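Local coordinates for extracellular solute-binding protein (Bordetella parapertussis, PDB 3PU5), which probably binds a small solute, perhaps a polyamine, outside the cytoplasmic membrane and hands it to a transporter for uptake, at residues Asp5-Ser13 against Pro58-Gly66; Ser16-Met25 against Ala267-Tyr277. All coordinates share one frame; numbering follows the deposited sequence.

Interaction 1 of 2, residues Asp5-Ser13 against Pro58-Gly66; sequences DDHIYVTSS and PPYDVAAFG
Val10 overlaps Val62, the two side chains lying side by side and pointing the same way. CG2 of Val10 sits 3.7 Å from CB of Val62, and each valine has CG1 anti to its backbone N (chi1 -179° for Val10, 174° for Val62), which keeps the two forks in matching orientation. The backbones beneath them run parallel and form a single bridge at this pair. Val62 N donates to Tyr9 O in the carbonyl plane at 3.1 Å, and Val62 O takes Thr11 N in a nearly linear bond. Tyr9 O is gripped twice, because Asp61 N also reaches it, tilted out of the carbonyl plane.

Strand 7-12 is hydrogen-bonded along its other edge to strand 36-41, so it lies between that strand and 62-65, in the parallel core of one lobe of a periplasmic binding protein fold. Here the principle that side chains can prolong a backbone ladder is seen at both ends. At one end, Asp61 OD1 accepts from Tyr9 N at 2.7 Å through its anti lone pair. Its carboxylate thereby occupies a place that a strand carbonyl might have filled, while OD2 accepts from Lys251 N and is hydrogen-bonded to a bound glycerol. At the other end, Thr11 OG1, set between its own backbone N and carbonyl carbon (chi1 69°), accepts from Ala64 N at 2.7 Å. Thr11 OG1 also lies in the plane of the Phe65 ring, 3.5 Å from Phe65 CD2. The methyl branch of Thr11 goes to the Tyr60 ring, where Thr11 CG2 lies 3.4 Å from Tyr60 CD2, and the two side chains cross at about a right angle. Near the start of the pairing, CB of Tyr9 meets Pro59 O at 3.6 Å, and Ile8 CB packs on OD1 of Asp61.

Interaction 2 of 2, residues Ser16-Met25 against Ala267-Tyr277; sequences SFLENVRKHM and AQKAFCEAMYY
Phe271 reaches from helix 265-275 onto helix 15-33, and most atoms of its side chain meet that helix. Phe271 CB meets the terminal methyl CE of Met25 at 3.6 Å and, a little farther off, CB of His24. With CG anti to the backbone N, the ring is carried in among Phe17, Asn20, Val21 and Met25, a knob in a four-residue hole. CG and CD2 remain against Met25 CE. On the other side of the ring, Phe271 CD1 comes 3.6 Å from Asn20 O. Phe271 CE1 lies 3.6 Å from Val21 CG2. At the tip, Phe271 CZ meets Phe17 CE2 at 3.8 Å.

Two directed contacts match the way this ring is turned. The selenium of Met25, a selenomethionine here, stands over one face of Phe271, 18° off the ring normal, in a Met-aromatic contact. The far edge of Phe271 points at the face of Phe17 in a T-shaped pair, with planes at 86°. Tyr277 then closes on the rim of Phe17, Tyr277 OH lying 3.6 Å from Phe17 CD2.

Polar groups line the flank without bonding across it. Asn20 turns its ND2 back to Ser16 O, 2.7 Å away, and this carbonyl also receives Asn20 N from the opposite face of its plane. The amide is thus held while SE of Met275, also a selenomethionine, rests 3.4 Å from Asn20 ND2. On the next turn, Ala270 O stands over the centre of the His24 ring, and His24 NE2 approaches CB of Ala274. Ala267, Ala270 and Ala274 present only methyl groups, consistent with helix axes 8.7 Å apart. At 148° the helices are roughly antiparallel, packing the helix of the N-terminal beta-alpha unit against one from late in the chain, as expected of a periplasmic binding protein lobe.

Overall arrangement
Interaction 1 and interaction 2 have centres about 17 Å apart and are joined through the chain itself, since strand 7-12 leads through a short link into helix 15-33. They also touch: Ser12 OG packs 3.7 Å from Leu18 CG and 3.9 Å from Phe17 CD1, so the strand end meets the first turns of the helix. Their segments alternate in sequence, and helix 252-262 packs against both contacts, through Ile8 and Val62 in one and Met25 and Ala267 in the other. Tyr108 is a further common neighbour, touching Ala64 and Phe17. The bound glycerol at Asp61, probably from the crystallisation liquor, belongs to interaction 1 and does not by itself identify the solute site.

Interaction 1 of 2, residues Asp5-Ser13 against Pro58-Gly66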
loop_
_atom_site.group_PDB
_atom_site.type_symbol
_atom_site.label_atom_id
_atom_site.label_comp_id
_atom_site.label_asym_id
_atom_site.label_seq_id
_atom_site.Cartn_x
_atom_site.Cartn_y
_atom_site.Cartn_z
ATOM N N ASP A 5 -20.680 -16.800 -21.773
ATOM C CA ASP A 5 -20.856 -16.081 -20.536
ATOM C C ASP A 5 -19.719 -16.222 -19.531
ATOM O O ASP A 5 -19.660 -15.436 -18.620
ATOM C CB ASP A 5 -22.201 -16.358 -19.905
ATOM C CG ASP A 5 -23.353 -15.991 -20.812
ATOM O OD1 ASP A 5 -23.131 -15.326 -21.848
ATOM O OD2 ASP A 5 -24.471 -16.406 -20.533
ATOM N N ASP A 6 -18.818 -17.194 -19.736
ATOM C CA ASP A 6 -17.690 -17.433 -18.838
ATOM C C ASP A 6 -16.437 -16.592 -19.125
ATOM O O ASP A 6 -15.415 -17.071 -19.505
ATOM C CB ASP A 6 -17.343 -18.884 -18.799
ATOM C CG ASP A 6 -18.490 -19.730 -18.389
ATOM O OD1 ASP A 6 -19.056 -19.520 -17.319
ATOM O OD2 ASP A 6 -18.817 -20.605 -19.197
ATOM N N HIS A 7 -16.589 -15.317 -18.882
ATOM C CA HIS A 7 -15.647 -14.311 -19.211
ATOM C C HIS A 7 -15.892 -13.188 -18.200
ATOM O O HIS A 7 -16.965 -12.669 -18.160
ATOM C CB HIS A 7 -15.871 -13.845 -20.654
ATOM C CG HIS A 7 -14.839 -12.905 -21.175
ATOM N ND1 HIS A 7 -13.792 -12.443 -20.424
ATOM C CD2 HIS A 7 -14.696 -12.342 -22.390
ATOM C CE1 HIS A 7 -13.059 -11.636 -21.151
ATOM N NE2 HIS A 7 -13.587 -11.560 -22.346
ATOM N N ILE A 8 -14.902 -12.833 -17.398
ATOM C CA ILE A 8 -15.053 -11.699 -16.482
ATOM C C ILE A 8 -14.081 -10.554 -16.780
ATOM O O ILE A 8 -13.001 -10.763 -17.353
ATOM C CB ILE A 8 -14.956 -12.103 -14.969
ATOM C CG1 ILE A 8 -13.584 -12.705 -14.625
ATOM C CG2 ILE A 8 -16.096 -13.032 -14.580
ATOM C CD1 ILE A 8 -13.370 -12.929 -13.112
ATOM N N TYR A 9 -14.487 -9.344 -16.398
ATOM C CA TYR A 9 -13.658 -8.162 -16.580
ATOM C C TYR A 9 -13.219 -7.623 -15.211
ATOM O O TYR A 9 -14.037 -7.423 -14.307
ATOM C CB TYR A 9 -14.388 -7.102 -17.424
ATOM C CG TYR A 9 -14.592 -7.548 -18.859
ATOM C CD1 TYR A 9 -15.619 -8.425 -19.194
ATOM C CD2 TYR A 9 -13.746 -7.115 -19.870
ATOM C CE1 TYR A 9 -15.805 -8.846 -20.515
ATOM C CE2 TYR A 9 -13.917 -7.531 -21.185
ATOM C CZ TYR A 9 -14.945 -8.395 -21.501
ATOM O OH TYR A 9 -15.114 -8.803 -22.800
ATOM N N VAL A 10 -11.914 -7.433 -15.062
ATOM C CA VAL A 10 -11.314 -7.038 -13.789
ATOM C C VAL A 10 -10.441 -5.816 -14.022
ATOM O O VAL A 10 -9.535 -5.837 -14.873
ATOM C CB VAL A 10 -10.421 -8.176 -13.196
ATOM C CG1 VAL A 10 -9.825 -7.751 -11.831
ATOM C CG2 VAL A 10 -11.219 -9.474 -13.049
ATOM N N THR A 11 -10.705 -4.749 -13.277
ATOM C CA THR A 11 -9.937 -3.527 -13.466
ATOM C C THR A 11 -8.502 -3.739 -13.019
ATOM O O THR A 11 -8.216 -4.590 -12.171
ATOM C CB THR A 11 -10.527 -2.339 -12.692
ATOM O OG1 THR A 11 -10.349 -2.542 -11.285
ATOM C CG2 THR A 11 -12.003 -2.180 -12.999
ATOM N N SER A 12 -7.607 -2.958 -13.603
ATOM C CA SER A 12 -6.229 -2.916 -13.166
ATOM C C SER A 12 -5.625 -1.577 -13.578
ATOM O O SER A 12 -6.308 -0.729 -14.169
ATOM C CB SER A 12 -5.442 -4.088 -13.753
ATOM O OG SER A 12 -4.258 -4.309 -13.013
ATOM N N SER A 13 -4.348 -1.381 -13.266
ATOM C CA SER A 13 -3.716 -0.091 -13.502
ATOM C C SER A 13 -2.941 -0.087 -14.813
ATOM O O SER A 13 -3.463 0.308 -15.858
ATOM C CB SER A 13 -2.793 0.271 -12.333
ATOM O OG SER A 13 -1.946 -0.816 -11.989
ATOM N N PRO A 58 -23.181 -3.844 -15.567
ATOM C CA PRO A 58 -21.910 -3.156 -15.317
ATOM C C PRO A 58 -20.874 -3.587 -16.344
ATOM O O PRO A 58 -20.943 -4.711 -16.839
ATOM C CB PRO A 58 -21.484 -3.664 -13.929
ATOM C CG PRO A 58 -22.625 -4.424 -13.395
ATOM C CD PRO A 58 -23.455 -4.874 -14.553
ATOM N N PRO A 59 -19.908 -2.714 -16.647
ATOM C CA PRO A 59 -18.858 -3.085 -17.598
ATOM C C PRO A 59 -17.835 -4.017 -16.935
ATOM O O PRO A 59 -17.211 -4.848 -17.611
ATOM C CB PRO A 59 -18.217 -1.741 -17.934
ATOM C CG PRO A 59 -18.410 -0.917 -16.696
ATOM C CD PRO A 59 -19.632 -1.433 -15.976
ATOM N N TYR A 60 -17.685 -3.893 -15.618
ATOM C CA TYR A 60 -16.699 -4.678 -14.890
ATOM C C TYR A 60 -17.330 -5.568 -13.827
ATOM O O TYR A 60 -18.334 -5.207 -13.207
ATOM C CB TYR A 60 -15.633 -3.771 -14.257
ATOM C CG TYR A 60 -15.088 -2.723 -15.201
ATOM C CD1 TYR A 60 -14.834 -3.025 -16.537
ATOM C CD2 TYR A 60 -14.836 -1.431 -14.762
ATOM C CE1 TYR A 60 -14.346 -2.065 -17.413
ATOM C CE2 TYR A 60 -14.339 -0.464 -15.629
ATOM C CZ TYR A 60 -14.098 -0.786 -16.954
ATOM O OH TYR A 60 -13.609 0.173 -17.824
ATOM N N ASP A 61 -16.716 -6.727 -13.612
ATOM C CA ASP A 61 -17.182 -7.694 -12.618
ATOM C C ASP A 61 -16.398 -7.611 -11.303
ATOM O O ASP A 61 -16.927 -7.905 -10.225
ATOM C CB ASP A 61 -17.072 -9.101 -13.197
ATOM C CG ASP A 61 -17.788 -9.224 -14.525
ATOM O OD1 ASP A 61 -17.107 -9.335 -15.568
ATOM O OD2 ASP A 61 -19.032 -9.165 -14.514
ATOM N N VAL A 62 -15.129 -7.231 -11.403
ATOM C CA VAL A 62 -14.271 -7.120 -10.225
ATOM C C VAL A 62 -13.630 -5.745 -10.191
ATOM O O VAL A 62 -12.974 -5.327 -11.148
ATOM C CB VAL A 62 -13.184 -8.218 -10.181
ATOM C CG1 VAL A 62 -12.212 -7.978 -9.004
ATOM C CG2 VAL A 62 -13.830 -9.594 -10.061
ATOM N N ALA A 63 -13.862 -5.034 -9.094
ATOM C CA ALA A 63 -13.270 -3.727 -8.891
ATOM C C ALA A 63 -11.962 -3.932 -8.169
ATOM O O ALA A 63 -11.941 -4.458 -7.060
ATOM C CB ALA A 63 -14.193 -2.844 -8.074
ATOM N N ALA A 64 -10.867 -3.534 -8.803
ATOM C CA ALA A 64 -9.560 -3.714 -8.201
ATOM C C ALA A 64 -8.726 -2.472 -8.440
ATOM O O ALA A 64 -8.180 -2.283 -9.534
ATOM C CB ALA A 64 -8.876 -4.954 -8.790
ATOM N N PHE A 65 -8.653 -1.608 -7.435
ATOM C CA PHE A 65 -7.877 -0.376 -7.531
ATOM C C PHE A 65 -7.715 0.329 -6.179
ATOM O O PHE A 65 -8.075 -0.217 -5.143
ATOM C CB PHE A 65 -8.458 0.584 -8.585
ATOM C CG PHE A 65 -9.925 0.862 -8.421
ATOM C CD1 PHE A 65 -10.375 1.769 -7.470
ATOM C CD2 PHE A 65 -10.856 0.234 -9.236
ATOM C CE1 PHE A 65 -11.740 2.028 -7.320
ATOM C CE2 PHE A 65 -12.220 0.491 -9.096
ATOM C CZ PHE A 65 -12.661 1.388 -8.135
ATOM N N GLY A 66 -7.179 1.548 -6.213
ATOM C CA GLY A 66 -6.821 2.289 -5.014
ATOM C C GLY A 66 -7.914 2.525 -3.989
ATOM O O GLY A 66 -9.091 2.625 -4.328
#

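Interaction 2 of 2, residues Ser16-Met25 against Ala267-Tyr277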
loop_
_atom_site.group_PDB
_atom_site.type_symbol
_atom_site.label_atom_id
_atom_site.label_comp_id
_atom_site.label_asym_id
_atom_site.label_seq_id
_atom_site.Cartn_x
_atom_site.Cartn_y
_atom_site.Cartn_z
ATOM N N SER A 16 4.023 -2.801 -14.839
ATOM C CA SER A 16 4.487 -4.040 -14.241
ATOM C C SER A 16 3.443 -4.661 -13.309
ATOM O O SER A 16 3.331 -5.884 -13.212
ATOM C CB SER A 16 5.781 -3.772 -13.472
ATOM O OG SER A 16 6.409 -4.981 -13.107
ATOM N N PHE A 17 2.692 -3.811 -12.614
ATOM C CA PHE A 17 1.651 -4.288 -11.709
ATOM C C PHE A 17 0.654 -5.112 -12.510
ATOM O O PHE A 17 0.391 -6.266 -12.183
ATOM C CB PHE A 17 0.952 -3.106 -11.037
ATOM C CG PHE A 17 -0.106 -3.501 -10.031
ATOM C CD1 PHE A 17 -1.416 -3.724 -10.436
ATOM C CD2 PHE A 17 0.204 -3.621 -8.678
ATOM C CE1 PHE A 17 -2.392 -4.069 -9.524
ATOM C CE2 PHE A 17 -0.777 -3.959 -7.749
ATOM C CZ PHE A 17 -2.074 -4.193 -8.178
ATOM N N LEU A 18 0.109 -4.511 -13.568
ATOM C CA LEU A 18 -0.881 -5.175 -14.411
ATOM C C LEU A 18 -0.340 -6.461 -15.062
ATOM O O LEU A 18 -1.040 -7.473 -15.140
ATOM C CB LEU A 18 -1.416 -4.207 -15.480
ATOM C CG LEU A 18 -2.633 -4.687 -16.277
ATOM C CD1 LEU A 18 -3.440 -3.507 -16.826
ATOM C CD2 LEU A 18 -2.235 -5.628 -17.401
ATOM N N GLU A 19 0.900 -6.408 -15.535
ATOM C CA GLU A 19 1.526 -7.566 -16.162
ATOM C C GLU A 19 1.607 -8.705 -15.161
ATOM O O GLU A 19 1.432 -9.880 -15.509
ATOM C CB GLU A 19 2.932 -7.213 -16.638
ATOM C CG GLU A 19 2.969 -6.120 -17.691
ATOM C CD GLU A 19 4.386 -5.663 -18.005
ATOM O OE1 GLU A 19 5.338 -6.129 -17.326
ATOM O OE2 GLU A 19 4.542 -4.833 -18.932
ATOM N N ASN A 20 1.881 -8.354 -13.910
ATOM C CA ASN A 20 2.021 -9.378 -12.889
ATOM C C ASN A 20 0.701 -9.914 -12.372
ATOM O O ASN A 20 0.611 -11.084 -12.038
ATOM C CB ASN A 20 2.964 -8.927 -11.780
ATOM C CG ASN A 20 4.417 -9.059 -12.196
ATOM O OD1 ASN A 20 4.977 -10.153 -12.154
ATOM N ND2 ASN A 20 5.021 -7.958 -12.630
ATOM N N VAL A 21 -0.329 -9.067 -12.334
ATOM C CA VAL A 21 -1.675 -9.549 -12.063
ATOM C C VAL A 21 -2.092 -10.552 -13.135
ATOM O O VAL A 21 -2.672 -11.582 -12.828
ATOM C CB VAL A 21 -2.709 -8.406 -12.028
ATOM C CG1 VAL A 21 -4.120 -8.991 -11.974
ATOM C CG2 VAL A 21 -2.459 -7.486 -10.828
ATOM N N ARG A 22 -1.795 -10.239 -14.395
ATOM C CA ARG A 22 -2.130 -11.134 -15.503
ATOM C C ARG A 22 -1.388 -12.459 -15.360
ATOM O O ARG A 22 -1.981 -13.531 -15.425
ATOM C CB ARG A 22 -1.786 -10.492 -16.854
ATOM C CG ARG A 22 -2.191 -11.365 -18.052
ATOM C CD ARG A 22 -1.788 -10.762 -19.398
ATOM N NE ARG A 22 -2.545 -9.547 -19.708
ATOM C CZ ARG A 22 -1.991 -8.353 -19.904
ATOM N NH1 ARG A 22 -0.671 -8.211 -19.831
ATOM N NH2 ARG A 22 -2.754 -7.302 -20.184
ATOM N N LYS A 23 -0.082 -12.368 -15.154
ATOM C CA LYS A 23 0.776 -13.547 -15.069
ATOM C C LYS A 23 0.466 -14.446 -13.866
ATOM O O LYS A 23 0.457 -15.684 -13.971
ATOM C CB LYS A 23 2.235 -13.092 -15.013
ATOM C CG LYS A 23 3.262 -14.210 -15.066
ATOM C CD LYS A 23 4.670 -13.631 -15.022
ATOM C CE LYS A 23 5.734 -14.686 -15.282
ATOM N NZ LYS A 23 7.110 -14.118 -15.116
ATOM N N HIS A 24 0.215 -13.828 -12.717
ATOM C CA HIS A 24 0.144 -14.587 -11.468
ATOM C C HIS A 24 -1.253 -14.779 -10.895
ATOM O O HIS A 24 -1.453 -15.598 -9.990
ATOM C CB HIS A 24 1.087 -13.974 -10.432
ATOM C CG HIS A 24 2.515 -13.968 -10.872
ATOM N ND1 HIS A 24 3.238 -15.129 -11.051
ATOM C CD2 HIS A 24 3.343 -12.953 -11.209
ATOM C CE1 HIS A 24 4.456 -14.825 -11.461
ATOM N NE2 HIS A 24 4.545 -13.511 -11.566
HETATM N N MSE A 25 -2.221 -14.031 -11.423
HETATM C CA MSE A 25 -3.596 -14.165 -10.959
HETATM C C MSE A 25 -4.563 -14.534 -12.086
HETATM O O MSE A 25 -5.243 -15.551 -12.009
HETATM C CB MSE A 25 -4.041 -12.885 -10.251
HETATM C CG MSE A 25 -3.175 -12.541 -9.035
HETATM SE SE MSE A 25 -3.745 -10.916 -8.117
HETATM C CE MSE A 25 -2.850 -11.248 -6.402
ATOM N N ALA A 267 -1.783 -17.877 -5.456
ATOM C CA ALA A 267 -1.696 -16.633 -6.207
ATOM C C ALA A 267 -1.054 -15.520 -5.375
ATOM O O ALA A 267 -0.268 -14.725 -5.886
ATOM C CB ALA A 267 -3.073 -16.219 -6.707
ATOM N N GLN A 268 -1.385 -15.460 -4.091
ATOM C CA GLN A 268 -0.796 -14.447 -3.227
ATOM C C GLN A 268 0.720 -14.586 -3.210
ATOM O O GLN A 268 1.455 -13.601 -3.353
ATOM C CB GLN A 268 -1.360 -14.544 -1.814
ATOM C CG GLN A 268 -2.738 -13.925 -1.674
ATOM C CD GLN A 268 -2.681 -12.411 -1.603
ATOM O OE1 GLN A 268 -2.001 -11.855 -0.745
ATOM N NE2 GLN A 268 -3.390 -11.736 -2.508
ATOM N N LYS A 269 1.198 -15.815 -3.045
ATOM C CA LYS A 269 2.635 -16.017 -3.010
ATOM C C LYS A 269 3.268 -15.632 -4.343
ATOM O O LYS A 269 4.272 -14.916 -4.382
ATOM C CB LYS A 269 2.983 -17.463 -2.672
ATOM C CG LYS A 269 4.477 -17.721 -2.550
ATOM C CD LYS A 269 4.731 -19.205 -2.322
ATOM C CE LYS A 269 6.050 -19.444 -1.609
ATOM N NZ LYS A 269 7.198 -18.871 -2.329
ATOM N N ALA A 270 2.688 -16.113 -5.435
ATOM C CA ALA A 270 3.279 -15.903 -6.751
ATOM C C ALA A 270 3.318 -14.416 -7.108
ATOM O O ALA A 270 4.340 -13.907 -7.543
ATOM C CB ALA A 270 2.515 -16.697 -7.811
ATOM N N PHE A 271 2.206 -13.722 -6.903
ATOM C CA PHE A 271 2.133 -12.296 -7.210
ATOM C C PHE A 271 3.038 -11.476 -6.281
ATOM O O PHE A 271 3.828 -10.656 -6.748
ATOM C CB PHE A 271 0.678 -11.798 -7.150
ATOM C CG PHE A 271 0.524 -10.314 -7.402
ATOM C CD1 PHE A 271 0.641 -9.796 -8.689
ATOM C CD2 PHE A 271 0.268 -9.441 -6.348
ATOM C CE1 PHE A 271 0.493 -8.435 -8.925
ATOM C CE2 PHE A 271 0.119 -8.080 -6.572
ATOM C CZ PHE A 271 0.227 -7.575 -7.864
ATOM N N CYS A 272 2.951 -11.707 -4.974
ATOM C CA CYS A 272 3.697 -10.871 -4.038
ATOM C C CYS A 272 5.210 -11.083 -4.120
ATOM O O CYS A 272 5.977 -10.134 -3.990
ATOM C CB CYS A 272 3.186 -11.053 -2.612
ATOM S SG CYS A 272 1.490 -10.473 -2.417
ATOM N N GLU A 273 5.641 -12.320 -4.350
ATOM C CA GLU A 273 7.066 -12.588 -4.525
ATOM C C GLU A 273 7.618 -11.878 -5.764
ATOM O O GLU A 273 8.744 -11.371 -5.761
ATOM C CB GLU A 273 7.304 -14.091 -4.649
ATOM C CG GLU A 273 7.056 -14.865 -3.360
ATOM C CD GLU A 273 8.326 -15.172 -2.592
ATOM O OE1 GLU A 273 9.414 -14.733 -3.024
ATOM O OE2 GLU A 273 8.234 -15.857 -1.553
ATOM N N ALA A 274 6.823 -11.863 -6.831
ATOM C CA ALA A 274 7.226 -11.225 -8.083
ATOM C C ALA A 274 7.334 -9.701 -7.931
ATOM O O ALA A 274 8.226 -9.068 -8.500
ATOM C CB ALA A 274 6.232 -11.584 -9.189
HETATM N N MSE A 275 6.425 -9.122 -7.150
HETATM C CA MSE A 275 6.355 -7.669 -6.995
HETATM C C MSE A 275 7.096 -7.139 -5.771
HETATM O O MSE A 275 7.154 -5.929 -5.578
HETATM C CB MSE A 275 4.898 -7.209 -6.915
HETATM C CG MSE A 275 4.117 -7.454 -8.175
HETATM SE SE MSE A 275 4.770 -6.334 -9.647
HETATM C CE MSE A 275 4.333 -4.558 -8.922
ATOM N N TYR A 276 7.658 -8.027 -4.950
ATOM C CA TYR A 276 8.208 -7.621 -3.646
ATOM C C TYR A 276 7.152 -6.910 -2.786
ATOM O O TYR A 276 7.412 -5.856 -2.190
ATOM C CB TYR A 276 9.457 -6.739 -3.791
ATOM C CG TYR A 276 10.672 -7.458 -4.348
ATOM C CD1 TYR A 276 10.668 -7.971 -5.639
ATOM C CD2 TYR A 276 11.830 -7.589 -3.601
ATOM C CE1 TYR A 276 11.775 -8.617 -6.158
ATOM C CE2 TYR A 276 12.941 -8.236 -4.103
ATOM C CZ TYR A 276 12.910 -8.747 -5.380
ATOM O OH TYR A 276 14.015 -9.386 -5.893
ATOM N N TYR A 277 5.962 -7.505 -2.736
ATOM C CA TYR A 277 4.875 -7.047 -1.878
ATOM C C TYR A 277 4.650 -8.041 -0.746
ATOM O O TYR A 277 5.112 -9.190 -0.805
ATOM C CB TYR A 277 3.563 -6.962 -2.658
ATOM C CG TYR A 277 3.459 -5.857 -3.688
ATOM C CD1 TYR A 277 4.240 -4.707 -3.610
ATOM C CD2 TYR A 277 2.545 -5.954 -4.725
ATOM C CE1 TYR A 277 4.119 -3.694 -4.556
ATOM C CE2 TYR A 277 2.419 -4.954 -5.669
ATOM C CZ TYR A 277 3.199 -3.828 -5.580
ATOM O OH TYR A 277 3.048 -2.841 -6.530
#